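Local coordinates for protein 2-oxoglutarate carboxylase small subunit (Hydrogenobacter thermophilus, PDB 7KCT) that is the small, biotin carboxylase-type ATP-grasp subunit of a carboxylase and binds adenosine-5'-diphosphate, bicarbonate and magnesium, at residues 341-346 / 406-411; 410-415 / 433-438. All coordinates share one frame; numbering follows the deposited sequence.

Contact 1. Residues 341-346 / 406-411; sequences YSIECR and VAVDRM. With ADP (adenosine-5'-diphosphate), chain D.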
ATOM      1  N   TYR A 341      12.143  -5.864   6.197  1.00 28.50           N
ATOM      2  CA  TYR A 341      11.386  -6.035   7.420  1.00 31.11           C
ATOM      3  C   TYR A 341       9.987  -5.465   7.242  1.00 25.50           C
ATOM      4  O   TYR A 341       9.830  -4.421   6.621  1.00 25.41           O
ATOM      5  CB  TYR A 341      12.073  -5.305   8.583  1.00 33.75           C
ATOM      6  CG  TYR A 341      13.369  -5.912   9.014  1.00 34.58           C
ATOM      7  CD1 TYR A 341      14.560  -5.528   8.429  1.00 34.07           C
ATOM      8  CD2 TYR A 341      13.401  -6.891   9.995  1.00 39.30           C
ATOM      9  CE1 TYR A 341      15.758  -6.100   8.818  1.00 41.98           C
ATOM     10  CE2 TYR A 341      14.596  -7.478  10.383  1.00 42.21           C
ATOM     11  CZ  TYR A 341      15.765  -7.088   9.785  1.00 43.52           C
ATOM     12  OH  TYR A 341      16.953  -7.665  10.171  1.00 62.21           O
ATOM     13  N   SER A 342       9.005  -6.126   7.843  1.00 28.04           N
ATOM     14  CA  SER A 342       7.609  -5.763   7.761  1.00 25.48           C
ATOM     15  C   SER A 342       6.986  -5.910   9.131  1.00 28.23           C
ATOM     16  O   SER A 342       7.308  -6.838   9.877  1.00 34.40           O
ATOM     17  CB  SER A 342       6.912  -6.633   6.701  1.00 25.06           C
ATOM     18  OG  SER A 342       5.513  -6.408   6.688  1.00 28.57           O
ATOM     19  N   ILE A 343       6.097  -4.989   9.462  1.00 22.60           N
ATOM     20  CA  ILE A 343       5.410  -4.953  10.732  1.00 21.62           C
ATOM     21  C   ILE A 343       3.931  -4.779  10.432  1.00 24.43           C
ATOM     22  O   ILE A 343       3.560  -3.970   9.573  1.00 24.44           O
ATOM     23  CB  ILE A 343       5.924  -3.791  11.617  1.00 25.28           C
ATOM     24  CG1 ILE A 343       7.436  -3.816  11.797  1.00 32.61           C
ATOM     25  CG2 ILE A 343       5.312  -3.837  12.995  1.00 26.63           C
ATOM     26  CD1 ILE A 343       7.995  -2.600  12.588  1.00 30.69           C
ATOM     27  N   GLU A 344       3.097  -5.505  11.167  1.00 22.71           N
ATOM     28  CA  GLU A 344       1.661  -5.400  11.133  1.00 25.65           C
ATOM     29  C   GLU A 344       1.146  -5.045  12.516  1.00 26.39           C
ATOM     30  O   GLU A 344       1.505  -5.680  13.514  1.00 29.45           O
ATOM     31  CB  GLU A 344       1.003  -6.720  10.649  1.00 27.79           C
ATOM     32  CG  GLU A 344      -0.530  -6.790  10.944  1.00 29.10           C
ATOM     33  CD  GLU A 344      -1.220  -8.040  10.378  1.00 37.64           C
ATOM     34  OE1 GLU A 344      -1.642  -8.968  11.123  1.00 40.99           O
ATOM     35  OE2 GLU A 344      -1.380  -8.079   9.154  1.00 36.07           O
ATOM     36  N   CYS A 345       0.222  -4.100  12.563  1.00 25.29           N
ATOM     37  CA  CYS A 345      -0.468  -3.751  13.786  1.00 29.83           C
ATOM     38  C   CYS A 345      -1.957  -3.975  13.585  1.00 29.80           C
ATOM     39  O   CYS A 345      -2.512  -3.570  12.562  1.00 31.25           O
ATOM     40  CB  CYS A 345      -0.177  -2.321  14.211  1.00 28.19           C
ATOM     41  SG  CYS A 345       1.537  -1.973  14.632  1.00 36.32           S
ATOM     42  N   ARG A 346      -2.584  -4.643  14.547  1.00 26.88           N
ATOM     43  CA  ARG A 346      -4.024  -4.851  14.529  1.00 28.62           C
ATOM     44  C   ARG A 346      -4.679  -3.628  15.116  1.00 30.34           C
ATOM     45  O   ARG A 346      -4.379  -3.252  16.260  1.00 30.74           O
ATOM     46  CB  ARG A 346      -4.418  -6.090  15.318  1.00 31.52           C
ATOM     47  CG  ARG A 346      -3.659  -7.298  14.846  1.00 35.49           C
ATOM     48  CD  ARG A 346      -4.412  -8.529  15.203  1.00 37.80           C
ATOM     49  NE  ARG A 346      -3.664  -9.737  14.883  1.00 38.88           N
ATOM     50  CZ  ARG A 346      -4.168 -10.941  15.064  1.00 37.75           C
ATOM     51  NH1 ARG A 346      -5.409 -11.034  15.540  1.00 41.74           N
ATOM     52  NH2 ARG A 346      -3.439 -12.028  14.816  1.00 36.17           N
ATOM     53  N   VAL A 406      13.748   1.783  10.157  1.00 31.76           N
ATOM     54  CA  VAL A 406      12.905   2.510   9.214  1.00 35.38           C
ATOM     55  C   VAL A 406      11.499   1.933   9.219  1.00 32.54           C
ATOM     56  O   VAL A 406      10.520   2.664   9.033  1.00 29.54           O
ATOM     57  CB  VAL A 406      13.554   2.478   7.815  1.00 37.05           C
ATOM     58  CG1 VAL A 406      12.749   3.341   6.791  1.00 30.23           C
ATOM     59  CG2 VAL A 406      15.056   2.892   7.942  1.00 40.20           C
ATOM     60  N   ALA A 407      11.376   0.613   9.429  1.00 28.72           N
ATOM     61  CA  ALA A 407      10.061  -0.009   9.488  1.00 29.81           C
ATOM     62  C   ALA A 407       9.299   0.477  10.706  1.00 31.28           C
ATOM     63  O   ALA A 407       8.108   0.803  10.619  1.00 26.49           O
ATOM     64  CB  ALA A 407      10.213  -1.536   9.510  1.00 28.92           C
ATOM     65  N   VAL A 408       9.977   0.557  11.849  1.00 25.58           N
ATOM     66  CA  VAL A 408       9.363   1.105  13.056  1.00 25.77           C
ATOM     67  C   VAL A 408       8.922   2.555  12.836  1.00 29.13           C
ATOM     68  O   VAL A 408       7.798   2.941  13.205  1.00 28.49           O
ATOM     69  CB  VAL A 408      10.342   0.990  14.239  1.00 29.78           C
ATOM     70  CG1 VAL A 408       9.734   1.629  15.476  1.00 30.87           C
ATOM     71  CG2 VAL A 408      10.689  -0.466  14.526  1.00 32.05           C
ATOM     72  N   ASP A 409       9.816   3.378  12.271  1.00 27.28           N
ATOM     73  CA  ASP A 409       9.513   4.789  12.015  1.00 32.63           C
ATOM     74  C   ASP A 409       8.351   4.919  11.039  1.00 29.35           C
ATOM     75  O   ASP A 409       7.418   5.708  11.257  1.00 27.01           O
ATOM     76  CB  ASP A 409      10.742   5.509  11.443  1.00 33.39           C
ATOM     77  CG  ASP A 409      11.949   5.547  12.400  1.00 35.96           C
ATOM     78  OD1 ASP A 409      11.785   5.544  13.641  1.00 41.28           O
ATOM     79  OD2 ASP A 409      13.081   5.625  11.897  1.00 38.20           O
ATOM     80  N   ARG A 410       8.336   4.063  10.015  1.00 26.76           N
ATOM     81  CA  ARG A 410       7.263   4.105   9.034  1.00 27.37           C
ATOM     82  C   ARG A 410       5.932   3.720   9.664  1.00 27.69           C
ATOM     83  O   ARG A 410       4.900   4.320   9.352  1.00 25.09           O
ATOM     84  CB  ARG A 410       7.598   3.173   7.865  1.00 28.31           C
ATOM     85  CG  ARG A 410       6.498   3.037   6.823  1.00 29.07           C
ATOM     86  CD  ARG A 410       7.165   2.505   5.534  1.00 30.37           C
ATOM     87  NE  ARG A 410       7.945   3.593   4.956  1.00 27.45           N
ATOM     88  CZ  ARG A 410       8.992   3.463   4.151  1.00 33.41           C
ATOM     89  NH1 ARG A 410       9.467   2.266   3.840  1.00 32.62           N
ATOM     90  NH2 ARG A 410       9.587   4.549   3.693  1.00 32.83           N
ATOM     91  N   MET A 411       5.926   2.727  10.564  1.00 24.33           N
ATOM     92  CA  MET A 411       4.683   2.328  11.225  1.00 24.80           C
ATOM     93  C   MET A 411       4.200   3.386  12.223  1.00 25.53           C
ATOM     94  O   MET A 411       2.997   3.676  12.298  1.00 22.85           O
ATOM     95  CB  MET A 411       4.876   0.975  11.939  1.00 24.90           C
ATOM     96  CG  MET A 411       3.682   0.537  12.762  1.00 25.36           C
ATOM     97  SD  MET A 411       2.171   0.139  11.816  1.00 28.22           S
ATOM     98  CE  MET A 411       2.614  -1.444  11.144  1.00 25.99           C
TER
HETATM   99  PB  ADP D 502      -4.413 -15.830  14.040  1.00 42.56           P
HETATM  100  O1B ADP D 502      -4.926 -15.885  12.612  1.00 35.08           O
HETATM  101  O2B ADP D 502      -2.976 -15.477  14.353  1.00 41.42           O
HETATM  102  O3B ADP D 502      -5.014 -16.832  14.975  1.00 49.52           O
HETATM  103  PA  ADP D 502      -6.308 -14.586  15.890  1.00 49.22           P
HETATM  104  O1A ADP D 502      -7.155 -13.425  16.288  1.00 47.01           O
HETATM  105  O2A ADP D 502      -5.973 -15.736  16.823  1.00 47.96           O
HETATM  106  O3A ADP D 502      -5.140 -14.330  14.849  1.00 46.16           O
HETATM  107  O5' ADP D 502      -7.687 -15.550  14.861  1.00 49.08           O
HETATM  108  C5' ADP D 502      -8.737 -14.625  14.349  1.00 43.92           C
HETATM  109  C4' ADP D 502     -10.102 -15.109  14.539  1.00 45.69           C
HETATM  110  O4' ADP D 502     -10.250 -16.510  14.603  1.00 43.01           O
HETATM  111  C3' ADP D 502     -10.490 -14.452  15.986  1.00 51.45           C
HETATM  112  O3' ADP D 502     -11.759 -14.072  15.943  1.00 52.12           O
HETATM  113  C2' ADP D 502     -10.202 -15.744  16.847  1.00 55.86           C
HETATM  114  O2' ADP D 502     -11.015 -15.834  17.922  1.00 53.10           O
HETATM  115  C1' ADP D 502     -10.766 -16.775  15.823  1.00 42.86           C
HETATM  116  N9  ADP D 502     -10.209 -18.182  15.972  1.00 48.18           N
HETATM  117  C8  ADP D 502      -8.859 -18.608  16.040  1.00 50.27           C
HETATM  118  N7  ADP D 502      -8.729 -19.952  16.195  1.00 47.75           N
HETATM  119  C5  ADP D 502     -10.027 -20.415  16.184  1.00 49.88           C
HETATM  120  C6  ADP D 502     -10.537 -21.722  16.308  1.00 51.48           C
HETATM  121  N6  ADP D 502      -9.685 -22.799  16.455  1.00 55.68           N
HETATM  122  N1  ADP D 502     -11.892 -21.940  16.278  1.00 45.18           N
HETATM  123  C2  ADP D 502     -12.666 -20.796  16.153  1.00 41.46           C
HETATM  124  N3  ADP D 502     -12.322 -19.488  16.029  1.00 44.39           N
HETATM  125  C4  ADP D 502     -10.964 -19.338  16.043  1.00 45.20           C
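M411, I343 and A407 carry most of this interface, where helix 404-417 lies on one face of the strand that begins at Y341. The two short segments run in roughly the same direction, 32° apart, with their axes 8.3 Å from each other at closest approach. M411 leaves the helix with CG anti to the backbone N (chi1 175°) and then bends at both chi2 and chi3, so the chain folds down on the strand and ends between I343 and C345. Its methyl CE sits 3.1 Å from the backbone O of I343, a tight fit, and near CG2 of I343; the M411 and I343 side chains cross obliquely. Next to it the sulfur SD rests 3.6 Å from SG of C345, a thioether sulfur packed against a thiol sulfur. I343 sends CD1 the other way, toward the previous helical turn: it reaches CB of A407 at 3.9 Å and CG2 of V408 at the same distance. CB of A407 faces the strand, and CB of Y341 lies 4.3 Å from it. From the other face of the strand, S342 and E344 point at helix 305-312. Farther along, the extended side chain of R346 reaches the adenosine-5'-diphosphate, where NH1 donates to O1A (3.1 Å) and NH2 to O3A (2.9 Å); E248 and E304 form salt bridges with this guanidinium. No hydrogen bond joins helix and strand; they are held by largely apolar van der Waals packing, while diphosphate and carboxylates probably keep R346 ionised.

Contact 2. Residues 410-415 / 433-438; sequences RMRSAL and IMKDKD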
ATOM      1  N   ARG A 410       8.336   4.063  10.015  1.00 26.76           N
ATOM      2  CA  ARG A 410       7.263   4.105   9.034  1.00 27.37           C
ATOM      3  C   ARG A 410       5.932   3.720   9.664  1.00 27.69           C
ATOM      4  O   ARG A 410       4.900   4.320   9.352  1.00 25.09           O
ATOM      5  CB  ARG A 410       7.598   3.173   7.865  1.00 28.31           C
ATOM      6  CG  ARG A 410       6.498   3.037   6.823  1.00 29.07           C
ATOM      7  CD  ARG A 410       7.165   2.505   5.534  1.00 30.37           C
ATOM      8  NE  ARG A 410       7.945   3.593   4.956  1.00 27.45           N
ATOM      9  CZ  ARG A 410       8.992   3.463   4.151  1.00 33.41           C
ATOM     10  NH1 ARG A 410       9.467   2.266   3.840  1.00 32.62           N
ATOM     11  NH2 ARG A 410       9.587   4.549   3.693  1.00 32.83           N
ATOM     12  N   MET A 411       5.926   2.727  10.564  1.00 24.33           N
ATOM     13  CA  MET A 411       4.683   2.328  11.225  1.00 24.80           C
ATOM     14  C   MET A 411       4.200   3.386  12.223  1.00 25.53           C
ATOM     15  O   MET A 411       2.997   3.676  12.298  1.00 22.85           O
ATOM     16  CB  MET A 411       4.876   0.975  11.939  1.00 24.90           C
ATOM     17  CG  MET A 411       3.682   0.537  12.762  1.00 25.36           C
ATOM     18  SD  MET A 411       2.171   0.139  11.816  1.00 28.22           S
ATOM     19  CE  MET A 411       2.614  -1.444  11.144  1.00 25.99           C
ATOM     20  N   ARG A 412       5.092   3.896  13.068  1.00 24.84           N
ATOM     21  CA  ARG A 412       4.723   5.011  13.941  1.00 27.24           C
ATOM     22  C   ARG A 412       4.043   6.142  13.148  1.00 24.62           C
ATOM     23  O   ARG A 412       3.017   6.674  13.556  1.00 24.93           O
ATOM     24  CB  ARG A 412       5.964   5.554  14.630  1.00 30.93           C
ATOM     25  CG  ARG A 412       5.705   6.668  15.686  1.00 30.81           C
ATOM     26  CD  ARG A 412       6.964   7.494  16.023  1.00 36.02           C
ATOM     27  NE  ARG A 412       7.551   8.180  14.848  1.00 37.24           N
ATOM     28  CZ  ARG A 412       8.747   7.903  14.327  1.00 38.58           C
ATOM     29  NH1 ARG A 412       9.502   6.952  14.852  1.00 41.53           N
ATOM     30  NH2 ARG A 412       9.218   8.582  13.280  1.00 41.46           N
ATOM     31  N   SER A 413       4.621   6.526  12.020  1.00 26.36           N
ATOM     32  CA  SER A 413       4.112   7.648  11.235  1.00 25.00           C
ATOM     33  C   SER A 413       2.781   7.337  10.562  1.00 28.68           C
ATOM     34  O   SER A 413       1.956   8.234  10.369  1.00 27.19           O
ATOM     35  CB  SER A 413       5.126   8.048  10.162  1.00 27.50           C
ATOM     36  OG  SER A 413       6.289   8.536  10.764  1.00 31.40           O
ATOM     37  N   ALA A 414       2.614   6.107  10.094  1.00 28.14           N
ATOM     38  CA  ALA A 414       1.338   5.684   9.539  1.00 28.68           C
ATOM     39  C   ALA A 414       0.260   5.715  10.616  1.00 27.48           C
ATOM     40  O   ALA A 414      -0.809   6.306  10.421  1.00 23.85           O
ATOM     41  CB  ALA A 414       1.472   4.286   8.931  1.00 24.09           C
ATOM     42  N   LEU A 415       0.571   5.180  11.796  1.00 23.66           N
ATOM     43  CA  LEU A 415      -0.395   5.139  12.895  1.00 22.75           C
ATOM     44  C   LEU A 415      -0.809   6.541  13.353  1.00 24.63           C
ATOM     45  O   LEU A 415      -1.981   6.792  13.697  1.00 24.96           O
ATOM     46  CB  LEU A 415       0.229   4.388  14.065  1.00 22.31           C
ATOM     47  CG  LEU A 415       0.388   2.879  14.033  1.00 27.83           C
ATOM     48  CD1 LEU A 415       1.330   2.416  15.135  1.00 25.02           C
ATOM     49  CD2 LEU A 415      -0.991   2.219  14.161  1.00 25.77           C
ATOM     50  N   ILE A 433       4.060   1.880  21.569  1.00 28.67           N
ATOM     51  CA  ILE A 433       4.951   0.744  21.350  1.00 25.52           C
ATOM     52  C   ILE A 433       6.027   1.099  20.333  1.00 32.26           C
ATOM     53  O   ILE A 433       7.226   0.858  20.551  1.00 28.10           O
ATOM     54  CB  ILE A 433       4.131  -0.492  20.930  1.00 25.75           C
ATOM     55  CG1 ILE A 433       3.122  -0.858  22.030  1.00 31.84           C
ATOM     56  CG2 ILE A 433       5.051  -1.634  20.613  1.00 33.90           C
ATOM     57  CD1 ILE A 433       2.181  -2.027  21.701  1.00 30.99           C
ATOM     58  N   MET A 434       5.626   1.722  19.223  1.00 28.79           N
ATOM     59  CA  MET A 434       6.598   2.085  18.207  1.00 26.68           C
ATOM     60  C   MET A 434       7.615   3.100  18.734  1.00 29.37           C
ATOM     61  O   MET A 434       8.754   3.129  18.269  1.00 31.68           O
ATOM     62  CB  MET A 434       5.894   2.664  16.976  1.00 29.98           C
ATOM     63  CG  MET A 434       4.940   1.702  16.250  1.00 32.00           C
ATOM     64  SD  MET A 434       5.776   0.152  15.785  1.00 32.20           S
ATOM     65  CE  MET A 434       4.707  -1.102  16.464  1.00 30.55           C
ATOM     66  N   LYS A 435       7.237   3.920  19.714  1.00 28.84           N
ATOM     67  CA  LYS A 435       8.175   4.869  20.317  1.00 34.65           C
ATOM     68  C   LYS A 435       8.999   4.273  21.463  1.00 38.71           C
ATOM     69  O   LYS A 435       9.889   4.942  22.005  1.00 32.72           O
ATOM     70  CB  LYS A 435       7.394   6.078  20.846  1.00 30.74           C
ATOM     71  CG  LYS A 435       6.772   6.968  19.806  1.00 37.89           C
ATOM     72  CD  LYS A 435       5.841   7.950  20.547  1.00 40.31           C
ATOM     73  CE  LYS A 435       5.373   9.050  19.640  1.00 44.09           C
ATOM     74  NZ  LYS A 435       4.364   9.908  20.320  1.00 53.37           N
ATOM     75  N   ASP A 436       8.669   3.074  21.909  1.00 37.13           N
ATOM     76  CA  ASP A 436       9.310   2.527  23.091  1.00 34.15           C
ATOM     77  C   ASP A 436      10.727   2.042  22.777  1.00 37.08           C
ATOM     78  O   ASP A 436      10.940   1.333  21.798  1.00 31.91           O
ATOM     79  CB  ASP A 436       8.472   1.391  23.640  1.00 33.95           C
ATOM     80  CG  ASP A 436       9.190   0.620  24.749  1.00 40.20           C
ATOM     81  OD1 ASP A 436       9.483   1.236  25.781  1.00 39.77           O
ATOM     82  OD2 ASP A 436       9.435  -0.602  24.585  1.00 42.99           O
ATOM     83  N   LYS A 437      11.695   2.388  23.642  1.00 40.51           N
ATOM     84  CA  LYS A 437      13.084   2.022  23.366  1.00 42.11           C
ATOM     85  C   LYS A 437      13.261   0.511  23.295  1.00 37.83           C
ATOM     86  O   LYS A 437      14.012   0.021  22.462  1.00 35.76           O
ATOM     87  CB  LYS A 437      14.045   2.548  24.426  1.00 52.59           C
ATOM     88  CG  LYS A 437      15.555   2.452  24.134  1.00 53.61           C
ATOM     89  CD  LYS A 437      16.339   2.812  25.421  1.00 72.57           C
ATOM     90  CE  LYS A 437      17.814   3.206  25.004  1.00 85.15           C
ATOM     91  NZ  LYS A 437      18.405   2.426  23.931  1.00 79.91           N
ATOM     92  N   ASP A 438      12.659  -0.250  24.217  1.00 39.73           N
ATOM     93  CA  ASP A 438      12.821  -1.697  24.163  1.00 43.19           C
ATOM     94  C   ASP A 438      12.310  -2.246  22.830  1.00 47.66           C
ATOM     95  O   ASP A 438      13.013  -2.995  22.144  1.00 41.96           O
ATOM     96  CB  ASP A 438      12.091  -2.322  25.338  1.00 38.16           C
ATOM     97  CG  ASP A 438      12.893  -2.241  26.647  1.00 53.75           C
ATOM     98  OD1 ASP A 438      14.073  -1.818  26.632  1.00 53.33           O
ATOM     99  OD2 ASP A 438      12.332  -2.598  27.704  1.00 52.11           O
TER
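M434 wedges against helix 404-417, among M411, R412 and L415, from its place near the end of helix 427-435. Its CG lies beside its own backbone N, anti to the carbonyl carbon (chi1 -63°), and further bends at chi2 and chi3 bring SD onto M411 and carry CE toward C345. SD meets CG of M411 at 3.7 Å, the two methionine chains crossing obliquely. L415 comes in at about a right angle to M434, its CD1 touching CG of M434 at 3.8 Å. The backbones approach most closely just here, with CA of R412 and CA of M434 5.5 Å apart, and CB of R412 packs on CB of M434 at 3.7 Å. This is helix-on-helix packing within the biotin carboxylase C-terminal domain, on one side of the antiparallel sheet that includes strands 341-351 and 393-401; M411 and L415 both also touch L397 of that sheet. Toward the outside the contact turns aliphatic-on-aliphatic between two basic residues. R412 starts with CG anti to the backbone N and bends at chi3, and its CD passes 3.8 Å from CG of K435, the two chains at nearly a right angle. K435 is extended beyond CG, and its NZ lies 6.6 Å from NE of R412, so the like charges do not meet although the methylenes touch. The guanidinium of R412 is engaged on its own side, NH1 in a salt bridge with D409 and NH2 in a hydrogen bond to the backbone O of K31 of the second subunit. Just past K435 the chain turns, and D436 is the N-cap of helix 437-441, its OD2 accepting from the backbone N of F439.

Contact 1 and contact 2 lie about 7 Å apart between centres and share helix 404-417, with R410 and M411 in both. Along the chain, strand 341-351 comes first, then helix 404-417, then helix 427-435 and the start of helix 437-441, all in the biotin carboxylase C-terminal domain. The helix thus packs on the sheet in 341-346/406-411 and on its successor in 410-415/433-438. The two contacts touch directly: SG of C345 lies 3.8 Å from CE of M434, making one continuous apolar core. That core joins the strand that carries R346, a ligand of adenosine-5'-diphosphate, to a helix whose R410 forms a salt bridge with E32 of the second subunit.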